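Local coordinates for protein ubiquitin-like-specific protease 2 (Saccharomyces cerevisiae, PDB 5LNB) that removes the ubiquitin-like modifier SUMO from proteins as a cysteine protease of the C48 family, through the catalytic domain held in this chain, at residues Glu74-Thr85 with Leu107-Asn118. Sequence-based numbering, arbitrary orientation.
Sequences EQVHLMSSFFYT and LFSKKYVVIPIN. With ACT (acetate ion), chain B.
With CG turned anti to the backbone N (chi1 -167°), H77 turns one face of its imidazole to L107, while K110, bent at its second torsion (chi2 -65°), folds its chain back toward E74. The two flank a parallel pairing at a sheet edge: strand 76-78 is an outermost strand of the five-stranded mixed sheet in the Ulp1-type catalytic domain, and 112-118 is its neighbour. As expected of parallel strands, H77 bonds to two residues flanking its partner V113: H77 N donates to Y112 O and V114 N donates to H77 O at 2.8 Å. Y112 N to Q75 O and M79 N to V114 O extend the pattern at its two ends. L107 CD2 sits over one imidazole face, 3.6 Å from the ring centroid, a CH-pi contact; H77 ND1, buried here, has no polar partner. K110 CG packs on H77 CB, and K110 NZ donates a hydrogen bond to E74 O at 3.1 Å, from above the carbonyl plane; with a methionine in its place, E74 O would probably be left without its charged donor. Past the strand, the M79 chain, bent at its second torsion, puts CE 3.9 Å from L107 CD1 and over the centre of the F83 ring, which also meets F181 and W101 edge-to-face. Water then replaces direct pairing: one molecule accepts from N118 N and donates to S81 O. Nearby, Y84 OH bonds to E174 O, while I117 CG2 lies over one face of the Y84 ring, 4.1 Å from its centroid.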
loop_
_atom_site.group_PDB
_atom_site.type_symbol
_atom_site.label_atom_id
_atom_site.label_comp_id
_atom_site.label_asym_id
_atom_site.label_seq_id
_atom_site.Cartn_x
_atom_site.Cartn_y
_atom_site.Cartn_z
ATOM N N GLU A 74 -0.219 14.950 6.366
ATOM C CA GLU A 74 -1.663 15.108 6.273
ATOM C C GLU A 74 -2.221 14.826 4.881
ATOM O O GLU A 74 -3.446 14.818 4.731
ATOM C CB GLU A 74 -2.059 16.520 6.710
ATOM C CG GLU A 74 -1.357 17.634 5.943
ATOM C CD GLU A 74 -0.189 18.265 6.713
ATOM O OE1 GLU A 74 0.659 17.526 7.291
ATOM O OE2 GLU A 74 -0.126 19.519 6.734
ATOM N N GLN A 75 -1.381 14.591 3.872
ATOM C CA GLN A 75 -1.854 14.340 2.514
ATOM C C GLN A 75 -2.146 12.871 2.223
ATOM O O GLN A 75 -2.767 12.579 1.192
ATOM C CB GLN A 75 -0.831 14.843 1.491
ATOM C CG GLN A 75 -0.567 16.336 1.558
ATOM C CD GLN A 75 0.514 16.781 0.587
ATOM O OE1 GLN A 75 1.431 16.021 0.259
ATOM N NE2 GLN A 75 0.395 18.012 0.101
ATOM N N VAL A 76 -1.730 11.946 3.094
ATOM C CA VAL A 76 -1.767 10.516 2.806
ATOM C C VAL A 76 -2.462 9.787 3.949
ATOM O O VAL A 76 -2.201 10.067 5.122
ATOM C CB VAL A 76 -0.341 9.952 2.591
ATOM C CG1 VAL A 76 0.500 10.143 3.847
ATOM C CG2 VAL A 76 -0.372 8.477 2.190
ATOM N N HIS A 77 -3.335 8.836 3.609
ATOM C CA HIS A 77 -3.885 7.883 4.567
ATOM C C HIS A 77 -3.620 6.466 4.068
ATOM O O HIS A 77 -4.053 6.099 2.969
ATOM C CB HIS A 77 -5.380 8.094 4.776
ATOM C CG HIS A 77 -5.921 7.364 5.967
ATOM N ND1 HIS A 77 -6.225 6.020 5.943
ATOM C CD2 HIS A 77 -6.190 7.787 7.223
ATOM C CE1 HIS A 77 -6.670 5.650 7.131
ATOM N NE2 HIS A 77 -6.657 6.704 7.925
ATOM N N LEU A 78 -2.915 5.676 4.879
ATOM C CA LEU A 78 -2.553 4.305 4.537
ATOM C C LEU A 78 -3.482 3.353 5.273
ATOM O O LEU A 78 -3.508 3.335 6.505
ATOM C CB LEU A 78 -1.096 4.004 4.895
ATOM C CG LEU A 78 -0.667 2.537 4.798
ATOM C CD1 LEU A 78 -0.807 1.991 3.367
ATOM C CD2 LEU A 78 0.760 2.334 5.282
ATOM N N MET A 79 -4.251 2.578 4.524
ATOM C CA MET A 79 -5.040 1.510 5.112
ATOM C C MET A 79 -4.177 0.269 5.266
ATOM O O MET A 79 -3.367 -0.056 4.391
ATOM C CB MET A 79 -6.244 1.187 4.232
ATOM C CG MET A 79 -7.261 2.305 4.127
ATOM S SD MET A 79 -8.046 2.590 5.713
ATOM C CE MET A 79 -9.436 3.587 5.187
ATOM N N SER A 80 -4.340 -0.427 6.383
ATOM C CA SER A 80 -3.754 -1.754 6.458
ATOM C C SER A 80 -4.487 -2.695 5.501
ATOM O O SER A 80 -5.638 -2.452 5.110
ATOM C CB SER A 80 -3.814 -2.298 7.882
ATOM O OG SER A 80 -4.995 -3.048 8.082
ATOM N N SER A 81 -3.806 -3.783 5.119
ATOM C CA SER A 81 -4.410 -4.743 4.199
ATOM C C SER A 81 -5.712 -5.328 4.732
ATOM O O SER A 81 -6.553 -5.764 3.940
ATOM C CB SER A 81 -3.436 -5.877 3.900
ATOM O OG SER A 81 -3.137 -6.602 5.075
ATOM N N PHE A 82 -5.907 -5.350 6.050
ATOM C CA PHE A 82 -7.134 -5.922 6.590
ATOM C C PHE A 82 -8.360 -5.051 6.363
ATOM O O PHE A 82 -9.475 -5.564 6.490
ATOM C CB PHE A 82 -6.967 -6.216 8.080
ATOM C CG PHE A 82 -5.956 -7.285 8.362
ATOM C CD1 PHE A 82 -4.625 -6.958 8.571
ATOM C CD2 PHE A 82 -6.327 -8.622 8.385
ATOM C CE1 PHE A 82 -3.689 -7.938 8.828
ATOM C CE2 PHE A 82 -5.390 -9.611 8.640
ATOM C CZ PHE A 82 -4.070 -9.267 8.860
ATOM N N PHE A 83 -8.197 -3.774 5.992
ATOM C CA PHE A 83 -9.360 -2.932 5.728
ATOM C C PHE A 83 -10.233 -3.514 4.616
ATOM O O PHE A 83 -11.438 -3.740 4.805
ATOM C CB PHE A 83 -8.920 -1.507 5.376
ATOM C CG PHE A 83 -10.035 -0.649 4.839
ATOM C CD1 PHE A 83 -10.960 -0.080 5.692
ATOM C CD2 PHE A 83 -10.164 -0.426 3.478
ATOM C CE1 PHE A 83 -11.988 0.714 5.198
ATOM C CE2 PHE A 83 -11.195 0.358 2.977
ATOM C CZ PHE A 83 -12.103 0.929 3.838
ATOM N N TYR A 84 -9.649 -3.748 3.434
ATOM C CA TYR A 84 -10.466 -4.228 2.321
ATOM C C TYR A 84 -11.120 -5.552 2.665
ATOM O O TYR A 84 -12.308 -5.759 2.394
ATOM C CB TYR A 84 -9.629 -4.362 1.047
ATOM C CG TYR A 84 -10.427 -4.819 -0.151
ATOM C CD1 TYR A 84 -10.556 -6.174 -0.448
ATOM C CD2 TYR A 84 -11.031 -3.901 -0.996
ATOM C CE1 TYR A 84 -11.273 -6.603 -1.546
ATOM C CE2 TYR A 84 -11.753 -4.314 -2.096
ATOM C CZ TYR A 84 -11.873 -5.663 -2.369
ATOM O OH TYR A 84 -12.595 -6.084 -3.459
ATOM N N THR A 85 -10.366 -6.457 3.284
ATOM C CA THR A 85 -10.936 -7.739 3.683
ATOM C C THR A 85 -12.128 -7.548 4.614
ATOM O O THR A 85 -13.144 -8.241 4.492
ATOM C CB THR A 85 -9.854 -8.583 4.344
ATOM O OG1 THR A 85 -8.791 -8.790 3.404
ATOM C CG2 THR A 85 -10.420 -9.931 4.809
ATOM N N LEU A 107 -10.964 11.021 5.420
ATOM C CA LEU A 107 -10.312 10.557 4.190
ATOM C C LEU A 107 -10.378 11.583 3.065
ATOM O O LEU A 107 -9.458 11.653 2.240
ATOM C CB LEU A 107 -10.930 9.238 3.722
ATOM C CG LEU A 107 -10.750 8.066 4.693
ATOM C CD1 LEU A 107 -11.374 6.780 4.149
ATOM C CD2 LEU A 107 -9.259 7.880 5.000
ATOM N N PHE A 108 -11.448 12.375 2.997
ATOM C CA PHE A 108 -11.591 13.307 1.887
ATOM C C PHE A 108 -10.707 14.542 2.031
ATOM O O PHE A 108 -10.712 15.388 1.134
ATOM C CB PHE A 108 -13.061 13.717 1.716
ATOM C CG PHE A 108 -13.927 12.647 1.078
ATOM C CD1 PHE A 108 -13.782 11.311 1.424
ATOM C CD2 PHE A 108 -14.884 12.984 0.132
ATOM C CE1 PHE A 108 -14.577 10.336 0.849
ATOM C CE2 PHE A 108 -15.678 12.010 -0.449
ATOM C CZ PHE A 108 -15.525 10.688 -0.090
ATOM N N SER A 109 -9.942 14.673 3.114
ATOM C CA SER A 109 -8.894 15.687 3.144
ATOM C C SER A 109 -7.556 15.146 2.645
ATOM O O SER A 109 -6.573 15.891 2.590
ATOM C CB SER A 109 -8.733 16.257 4.555
ATOM O OG SER A 109 -8.188 15.289 5.433
ATOM N N LYS A 110 -7.501 13.881 2.250
ATOM C CA LYS A 110 -6.263 13.277 1.785
ATOM C C LYS A 110 -6.113 13.409 0.270
ATOM O O LYS A 110 -7.074 13.243 -0.487
ATOM C CB LYS A 110 -6.220 11.802 2.192
ATOM C CG LYS A 110 -6.532 11.562 3.665
ATOM C CD LYS A 110 -5.462 12.182 4.541
ATOM C CE LYS A 110 -5.959 12.404 5.957
ATOM N NZ LYS A 110 -4.864 13.017 6.746
ATOM N N LYS A 111 -4.891 13.709 -0.165
ATOM C CA LYS A 111 -4.550 13.586 -1.580
ATOM C C LYS A 111 -4.403 12.128 -2.023
ATOM O O LYS A 111 -4.689 11.810 -3.180
ATOM C CB LYS A 111 -3.250 14.330 -1.871
ATOM C CG LYS A 111 -3.373 15.831 -1.901
ATOM C CD LYS A 111 -2.066 16.456 -2.383
ATOM C CE LYS A 111 -2.289 17.894 -2.803
ATOM N NZ LYS A 111 -3.369 17.990 -3.831
ATOM N N TYR A 112 -3.941 11.234 -1.146
ATOM C CA TYR A 112 -3.684 9.836 -1.511
ATOM C C TYR A 112 -4.212 8.940 -0.403
ATOM O O TYR A 112 -3.765 9.039 0.741
ATOM C CB TYR A 112 -2.181 9.567 -1.738
ATOM C CG TYR A 112 -1.475 10.698 -2.456
ATOM C CD1 TYR A 112 -1.664 10.918 -3.818
ATOM C CD2 TYR A 112 -0.644 11.568 -1.760
ATOM C CE1 TYR A 112 -1.034 11.986 -4.467
ATOM C CE2 TYR A 112 -0.008 12.623 -2.395
ATOM C CZ TYR A 112 -0.211 12.832 -3.741
ATOM O OH TYR A 112 0.422 13.888 -4.341
ATOM N N VAL A 113 -5.160 8.070 -0.729
ATOM C CA VAL A 113 -5.620 7.044 0.202
ATOM C C VAL A 113 -5.188 5.698 -0.370
ATOM O O VAL A 113 -5.604 5.323 -1.476
ATOM C CB VAL A 113 -7.135 7.106 0.432
ATOM C CG1 VAL A 113 -7.563 6.051 1.448
ATOM C CG2 VAL A 113 -7.546 8.508 0.912
ATOM N N VAL A 114 -4.339 4.989 0.371
ATOM C CA VAL A 114 -3.642 3.808 -0.132
ATOM C C VAL A 114 -4.334 2.566 0.405
ATOM O O VAL A 114 -4.440 2.385 1.624
ATOM C CB VAL A 114 -2.159 3.821 0.264
ATOM C CG1 VAL A 114 -1.445 2.566 -0.295
ATOM C CG2 VAL A 114 -1.482 5.109 -0.232
ATOM N N ILE A 115 -4.788 1.699 -0.492
ATOM C CA ILE A 115 -5.497 0.499 -0.052
ATOM C C ILE A 115 -4.896 -0.744 -0.693
ATOM O O ILE A 115 -5.208 -1.053 -1.854
ATOM C CB ILE A 115 -6.995 0.597 -0.361
ATOM C CG1 ILE A 115 -7.581 1.856 0.278
ATOM C CG2 ILE A 115 -7.711 -0.663 0.122
ATOM C CD1 ILE A 115 -9.043 2.077 -0.057
ATOM N N PRO A 116 -4.030 -1.477 0.008
ATOM C CA PRO A 116 -3.579 -2.774 -0.517
ATOM C C PRO A 116 -4.677 -3.824 -0.392
ATOM O O PRO A 116 -5.460 -3.820 0.562
ATOM C CB PRO A 116 -2.355 -3.113 0.341
ATOM C CG PRO A 116 -2.441 -2.249 1.529
ATOM C CD PRO A 116 -3.238 -1.029 1.164
ATOM N N ILE A 117 -4.732 -4.725 -1.374
ATOM C CA ILE A 117 -5.843 -5.656 -1.534
ATOM C C ILE A 117 -5.295 -7.074 -1.595
ATOM O O ILE A 117 -4.459 -7.391 -2.451
ATOM C CB ILE A 117 -6.677 -5.330 -2.787
ATOM C CG1 ILE A 117 -7.372 -3.976 -2.587
ATOM C CG2 ILE A 117 -7.675 -6.443 -3.083
ATOM C CD1 ILE A 117 -8.150 -3.481 -3.783
ATOM N N ASN A 118 -5.778 -7.930 -0.701
ATOM C CA ASN A 118 -5.318 -9.309 -0.579
ATOM C C ASN A 118 -6.525 -10.211 -0.772
ATOM O O ASN A 118 -7.374 -10.312 0.119
ATOM C CB ASN A 118 -4.657 -9.534 0.781
ATOM C CG ASN A 118 -4.432 -11.004 1.092
ATOM O OD1 ASN A 118 -4.385 -11.846 0.197
ATOM N ND2 ASN A 118 -4.283 -11.317 2.373
HETATM C C ACT B . -5.072 -14.746 2.552
HETATM O O ACT B . -5.219 -14.755 1.298
HETATM O OXT ACT B . -5.019 -13.632 3.124
HETATM C CH3 ACT B . -4.970 -16.003 3.363
HETATM O O HOH W 1 -5.546 15.893 6.164
HETATM O O HOH W 2 2.151 15.922 -2.999
HETATM O O HOH W 3 -7.010 -2.744 2.620
HETATM O O HOH W 4 -7.280 -6.924 1.467
HETATM O O HOH W 5 -10.006 -9.881 1.055
#